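Long-range contact in type III secretion system effector protein ExoU (Pseudomonas fluorescens, PDB 4QMK), which is a patatin-like phospholipase toxin that probably attacks host-cell membranes and reaches the plasma membrane through a phosphatidylinositol 4,5-bisphosphate binding domain: residues 78-90 against 113-127. Sequence-based numbering, arbitrary orientation. Where two conformers were deposited one is given.
Sequences GIAFPGMVQALEE and LASGMDAKAFTQLSN
V85 meets A119, L113 and F122 where helix 81-90 runs antiparallel to helix 119-127, at 174° with the segment axes coming within 9.0 Å. The side chain of V85 leaves the backbone toward 113-127 and forks at CB. With CG1 anti to the backbone N (chi1 -179°), CG2 falls anti to the carbonyl carbon; this sets V85 CG1 on A119 CB at 3.7 Å and V85 CG2 against L113 CD1 at 3.8 Å and F122 CD2 at 3.9 Å. The F122 ring turns its edge to P82, whose N lies in the ring plane 3.8 Å from F122 CE2. L113 CD2 lies over one face and S126 OG over the opposite one, each displaced toward the rim. Farther along, P82 CG rests on S126 CB at 3.7 Å.

Two hydrogen bonds also cross between the helices. Q86 NE2 donates to T123 OG1 at 3.3 Å, with the hydroxyl near the amide plane. At the start of helix 119-127, A119 N gives its hydrogen to E89 OE2, 3.2 Å away and fairly straight (162°), from above the carboxylate plane, while D118, at the N-cap, accepts from A121 N with its side-chain OD1.

The pair belongs to the patatin-like domain: F81 and M84 pack on strands 68-72 and 332-337, F122 leans on C109 of helix 107-114, and helix 408-431 touches P82, Q86 and T123.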
loop_
_atom_site.group_PDB
_atom_site.type_symbol
_atom_site.label_atom_id
_atom_site.label_comp_id
_atom_site.label_asym_id
_atom_site.label_seq_id
_atom_site.Cartn_x
_atom_site.Cartn_y
_atom_site.Cartn_z
ATOM N N GLY A 78 -19.914 -1.485 -27.636
ATOM C CA GLY A 78 -20.403 -1.824 -26.339
ATOM C C GLY A 78 -21.901 -1.645 -26.189
ATOM O O GLY A 78 -22.474 -2.101 -25.209
ATOM N N ILE A 79 -22.546 -1.008 -27.149
ATOM C CA ILE A 79 -23.944 -0.724 -27.036
ATOM C C ILE A 79 -24.679 -2.004 -27.169
ATOM O O ILE A 79 -25.823 -2.077 -26.781
ATOM C CB ILE A 79 -24.419 0.361 -28.083
ATOM C CG1 ILE A 79 -25.918 0.659 -27.955
ATOM C CG2 ILE A 79 -24.163 -0.060 -29.520
ATOM C CD1 ILE A 79 -26.259 1.217 -26.593
ATOM N N ALA A 80 -24.044 -3.054 -27.658
ATOM C CA ALA A 80 -24.712 -4.387 -27.721
ATOM C C ALA A 80 -24.749 -5.128 -26.373
ATOM O O ALA A 80 -25.547 -6.030 -26.177
ATOM C CB ALA A 80 -24.015 -5.268 -28.751
ATOM N N PHE A 81 -23.878 -4.778 -25.453
ATOM C CA PHE A 81 -23.762 -5.580 -24.237
ATOM C C PHE A 81 -25.057 -5.756 -23.437
ATOM O O PHE A 81 -25.252 -6.786 -22.782
ATOM C CB PHE A 81 -22.665 -5.007 -23.299
ATOM C CG PHE A 81 -21.263 -5.245 -23.756
ATOM C CD1 PHE A 81 -20.879 -6.470 -24.242
ATOM C CD2 PHE A 81 -20.284 -4.271 -23.569
ATOM C CE1 PHE A 81 -19.551 -6.711 -24.618
ATOM C CE2 PHE A 81 -18.960 -4.510 -23.899
ATOM C CZ PHE A 81 -18.600 -5.729 -24.432
ATOM N N PRO A 82 -25.925 -4.741 -23.437
ATOM C CA PRO A 82 -27.135 -4.898 -22.640
ATOM C C PRO A 82 -27.923 -6.155 -22.964
ATOM O O PRO A 82 -28.410 -6.817 -22.045
ATOM C CB PRO A 82 -27.921 -3.641 -22.967
ATOM C CG PRO A 82 -26.861 -2.616 -23.116
ATOM C CD PRO A 82 -25.760 -3.344 -23.875
ATOM N N GLY A 83 -28.019 -6.519 -24.232
ATOM C CA GLY A 83 -28.709 -7.772 -24.575
ATOM C C GLY A 83 -27.989 -9.017 -23.988
ATOM O O GLY A 83 -28.629 -10.016 -23.568
ATOM N N MET A 84 -26.668 -8.959 -23.944
ATOM C CA MET A 84 -25.923 -10.054 -23.370
ATOM C C MET A 84 -26.310 -10.210 -21.878
ATOM O O MET A 84 -26.500 -11.337 -21.379
ATOM C CB MET A 84 -24.436 -9.815 -23.608
ATOM C CG MET A 84 -23.516 -10.833 -23.012
ATOM S SD MET A 84 -23.064 -10.403 -21.344
ATOM C CE MET A 84 -22.172 -8.891 -21.712
ATOM N N VAL A 85 -26.455 -9.100 -21.177
ATOM C CA VAL A 85 -26.845 -9.181 -19.774
ATOM C C VAL A 85 -28.323 -9.617 -19.586
ATOM O O VAL A 85 -28.666 -10.314 -18.602
ATOM C CB VAL A 85 -26.674 -7.841 -19.087
ATOM C CG1 VAL A 85 -27.070 -7.942 -17.607
ATOM C CG2 VAL A 85 -25.252 -7.366 -19.261
ATOM N N GLN A 86 -29.193 -9.191 -20.506
ATOM C CA GLN A 86 -30.559 -9.622 -20.466
ATOM C C GLN A 86 -30.595 -11.138 -20.554
ATOM O O GLN A 86 -31.205 -11.799 -19.718
ATOM C CB GLN A 86 -31.367 -8.975 -21.593
ATOM C CG GLN A 86 -31.532 -7.483 -21.438
ATOM C CD GLN A 86 -31.719 -6.772 -22.770
ATOM O OE1 GLN A 86 -32.221 -7.355 -23.739
ATOM N NE2 GLN A 86 -31.371 -5.487 -22.810
ATOM N N ALA A 87 -29.912 -11.679 -21.554
ATOM C CA ALA A 87 -29.802 -13.144 -21.759
ATOM C C ALA A 87 -29.284 -13.869 -20.541
ATOM O O ALA A 87 -29.800 -14.903 -20.202
ATOM C CB ALA A 87 -28.900 -13.451 -22.937
ATOM N N LEU A 88 -28.264 -13.339 -19.872
ATOM C CA LEU A 88 -27.760 -14.025 -18.662
ATOM C C LEU A 88 -28.780 -14.084 -17.523
ATOM O O LEU A 88 -28.983 -15.134 -16.917
ATOM C CB LEU A 88 -26.480 -13.389 -18.151
ATOM C CG LEU A 88 -25.256 -13.707 -18.990
ATOM C CD1 LEU A 88 -24.123 -12.797 -18.561
ATOM C CD2 LEU A 88 -24.854 -15.156 -18.843
ATOM N N GLU A 89 -29.443 -12.964 -17.276
ATOM C CA GLU A 89 -30.362 -12.831 -16.154
ATOM C C GLU A 89 -31.623 -13.632 -16.413
ATOM O O GLU A 89 -32.051 -14.428 -15.578
ATOM C CB GLU A 89 -30.692 -11.355 -15.952
ATOM C CG GLU A 89 -31.033 -10.961 -14.531
ATOM C CD GLU A 89 -31.381 -9.487 -14.444
ATOM O OE1 GLU A 89 -32.438 -9.087 -14.995
ATOM O OE2 GLU A 89 -30.609 -8.731 -13.810
ATOM N N GLU A 90 -32.208 -13.425 -17.587
ATOM C CA GLU A 90 -33.419 -14.153 -18.021
ATOM C C GLU A 90 -33.243 -15.690 -18.006
ATOM O O GLU A 90 -34.203 -16.424 -18.009
ATOM C CB GLU A 90 -33.833 -13.630 -19.391
ATOM C CG GLU A 90 -34.324 -14.655 -20.391
ATOM C CD GLU A 90 -34.333 -14.060 -21.793
ATOM O OE1 GLU A 90 -34.658 -12.834 -21.898
ATOM O OE2 GLU A 90 -33.973 -14.797 -22.772
ATOM N N LEU A 113 -21.154 -3.895 -14.064
ATOM C CA LEU A 113 -21.730 -5.222 -13.749
ATOM C C LEU A 113 -21.167 -5.833 -12.473
ATOM O O LEU A 113 -21.896 -6.395 -11.718
ATOM C CB LEU A 113 -21.569 -6.198 -14.907
ATOM C CG LEU A 113 -22.337 -5.855 -16.181
ATOM C CD1 LEU A 113 -21.987 -6.742 -17.361
ATOM C CD2 LEU A 113 -23.810 -5.960 -15.912
ATOM N N ALA A 114 -19.899 -5.645 -12.196
ATOM C CA ALA A 114 -19.340 -6.241 -11.034
ATOM C C ALA A 114 -19.942 -5.641 -9.793
ATOM O O ALA A 114 -19.968 -6.281 -8.739
ATOM C CB ALA A 114 -17.824 -6.103 -11.017
ATOM N N SER A 115 -20.424 -4.415 -9.942
ATOM C CA SER A 115 -21.050 -3.659 -8.878
ATOM C C SER A 115 -22.464 -4.084 -8.608
ATOM O O SER A 115 -23.121 -3.573 -7.684
ATOM C CB SER A 115 -21.077 -2.167 -9.233
ATOM O OG SER A 115 -19.761 -1.651 -9.219
ATOM N N GLY A 116 -22.973 -4.974 -9.425
ATOM C CA GLY A 116 -24.295 -5.523 -9.176
ATOM C C GLY A 116 -25.423 -4.847 -9.914
ATOM O O GLY A 116 -26.538 -5.006 -9.525
ATOM N N MET A 117 -25.142 -4.115 -10.983
ATOM C CA MET A 117 -26.208 -3.545 -11.775
ATOM C C MET A 117 -26.939 -4.658 -12.489
ATOM O O MET A 117 -26.310 -5.458 -13.161
ATOM C CB MET A 117 -25.686 -2.513 -12.816
ATOM C CG MET A 117 -25.316 -1.177 -12.212
ATOM S SD MET A 117 -25.055 0.175 -13.398
ATOM C CE MET A 117 -26.392 -0.100 -14.531
ATOM N N ASP A 118 -28.272 -4.655 -12.413
ATOM C CA ASP A 118 -29.115 -5.609 -13.133
ATOM C C ASP A 118 -29.281 -5.209 -14.622
ATOM O O ASP A 118 -28.879 -4.131 -15.056
ATOM C CB ASP A 118 -30.474 -5.834 -12.416
ATOM C CG ASP A 118 -31.500 -4.672 -12.599
ATOM O OD1 ASP A 118 -31.368 -3.754 -13.448
ATOM O OD2 ASP A 118 -32.509 -4.704 -11.850
ATOM N N ALA A 119 -29.914 -6.076 -15.385
ATOM C CA ALA A 119 -30.014 -5.895 -16.810
ATOM C C ALA A 119 -30.714 -4.611 -17.198
ATOM O O ALA A 119 -30.275 -3.881 -18.095
ATOM C CB ALA A 119 -30.713 -7.102 -17.432
ATOM N N LYS A 120 -31.808 -4.338 -16.524
ATOM C CA LYS A 120 -32.622 -3.197 -16.841
ATOM C C LYS A 120 -31.883 -1.878 -16.574
ATOM O O LYS A 120 -31.771 -1.045 -17.464
ATOM C CB LYS A 120 -33.918 -3.374 -16.082
ATOM C CG LYS A 120 -34.292 -4.866 -16.133
ATOM C CD LYS A 120 -35.771 -5.126 -16.397
ATOM C CE LYS A 120 -36.033 -6.600 -16.672
ATOM N NZ LYS A 120 -37.475 -6.850 -16.910
ATOM N N ALA A 121 -31.344 -1.722 -15.366
ATOM C CA ALA A 121 -30.561 -0.536 -15.012
ATOM C C ALA A 121 -29.421 -0.378 -16.005
ATOM O O ALA A 121 -29.239 0.689 -16.597
ATOM C CB ALA A 121 -30.012 -0.689 -13.604
ATOM N N PHE A 122 -28.693 -1.476 -16.220
ATOM C CA PHE A 122 -27.603 -1.502 -17.182
ATOM C C PHE A 122 -28.014 -1.114 -18.616
ATOM O O PHE A 122 -27.259 -0.457 -19.317
ATOM C CB PHE A 122 -26.888 -2.881 -17.184
ATOM C CG PHE A 122 -25.671 -2.903 -18.058
ATOM C CD1 PHE A 122 -24.529 -2.292 -17.652
ATOM C CD2 PHE A 122 -25.710 -3.471 -19.307
ATOM C CE1 PHE A 122 -23.411 -2.255 -18.465
ATOM C CE2 PHE A 122 -24.597 -3.485 -20.124
ATOM C CZ PHE A 122 -23.434 -2.866 -19.708
ATOM N N THR A 123 -29.162 -1.569 -19.068
ATOM C CA THR A 123 -29.637 -1.214 -20.410
ATOM C C THR A 123 -29.948 0.278 -20.504
ATOM O O THR A 123 -29.561 0.961 -21.451
ATOM C CB THR A 123 -30.925 -1.980 -20.774
ATOM O OG1 THR A 123 -30.768 -3.371 -20.414
ATOM C CG2 THR A 123 -31.219 -1.837 -22.239
ATOM N N GLN A 124 -30.641 0.771 -19.488
ATOM C CA GLN A 124 -31.036 2.180 -19.393
ATOM C C GLN A 124 -29.800 3.079 -19.427
ATOM O O GLN A 124 -29.720 4.026 -20.215
ATOM C CB GLN A 124 -31.799 2.363 -18.066
ATOM C CG GLN A 124 -32.158 3.784 -17.681
ATOM C CD GLN A 124 -33.166 4.405 -18.616
ATOM O OE1 GLN A 124 -33.055 5.582 -18.988
ATOM N NE2 GLN A 124 -34.168 3.619 -19.008
ATOM N N LEU A 125 -28.846 2.767 -18.558
ATOM C CA LEU A 125 -27.649 3.553 -18.442
ATOM C C LEU A 125 -26.806 3.521 -19.715
ATOM O O LEU A 125 -26.217 4.524 -20.083
ATOM C CB LEU A 125 -26.856 3.060 -17.231
ATOM C CG LEU A 125 -25.552 3.759 -16.805
ATOM C CD1 LEU A 125 -25.209 3.338 -15.387
ATOM C CD2 LEU A 125 -24.402 3.423 -17.735
ATOM N N SER A 126 -26.770 2.384 -20.403
ATOM C CA SER A 126 -25.967 2.246 -21.615
ATOM C C SER A 126 -26.522 3.015 -22.794
ATOM O O SER A 126 -25.778 3.450 -23.681
ATOM C CB SER A 126 -25.826 0.772 -22.017
ATOM O OG SER A 126 -25.012 0.085 -21.101
ATOM N N ASN A 127 -27.840 3.137 -22.839
ATOM C CA ASN A 127 -28.498 3.879 -23.929
ATOM C C ASN A 127 -28.296 5.373 -23.813
ATOM O O ASN A 127 -28.272 6.058 -24.830
ATOM C CB ASN A 127 -29.974 3.545 -23.975
ATOM C CG ASN A 127 -30.224 2.111 -24.367
ATOM O OD1 ASN A 127 -29.544 1.575 -25.232
ATOM N ND2 ASN A 127 -31.222 1.495 -23.762
#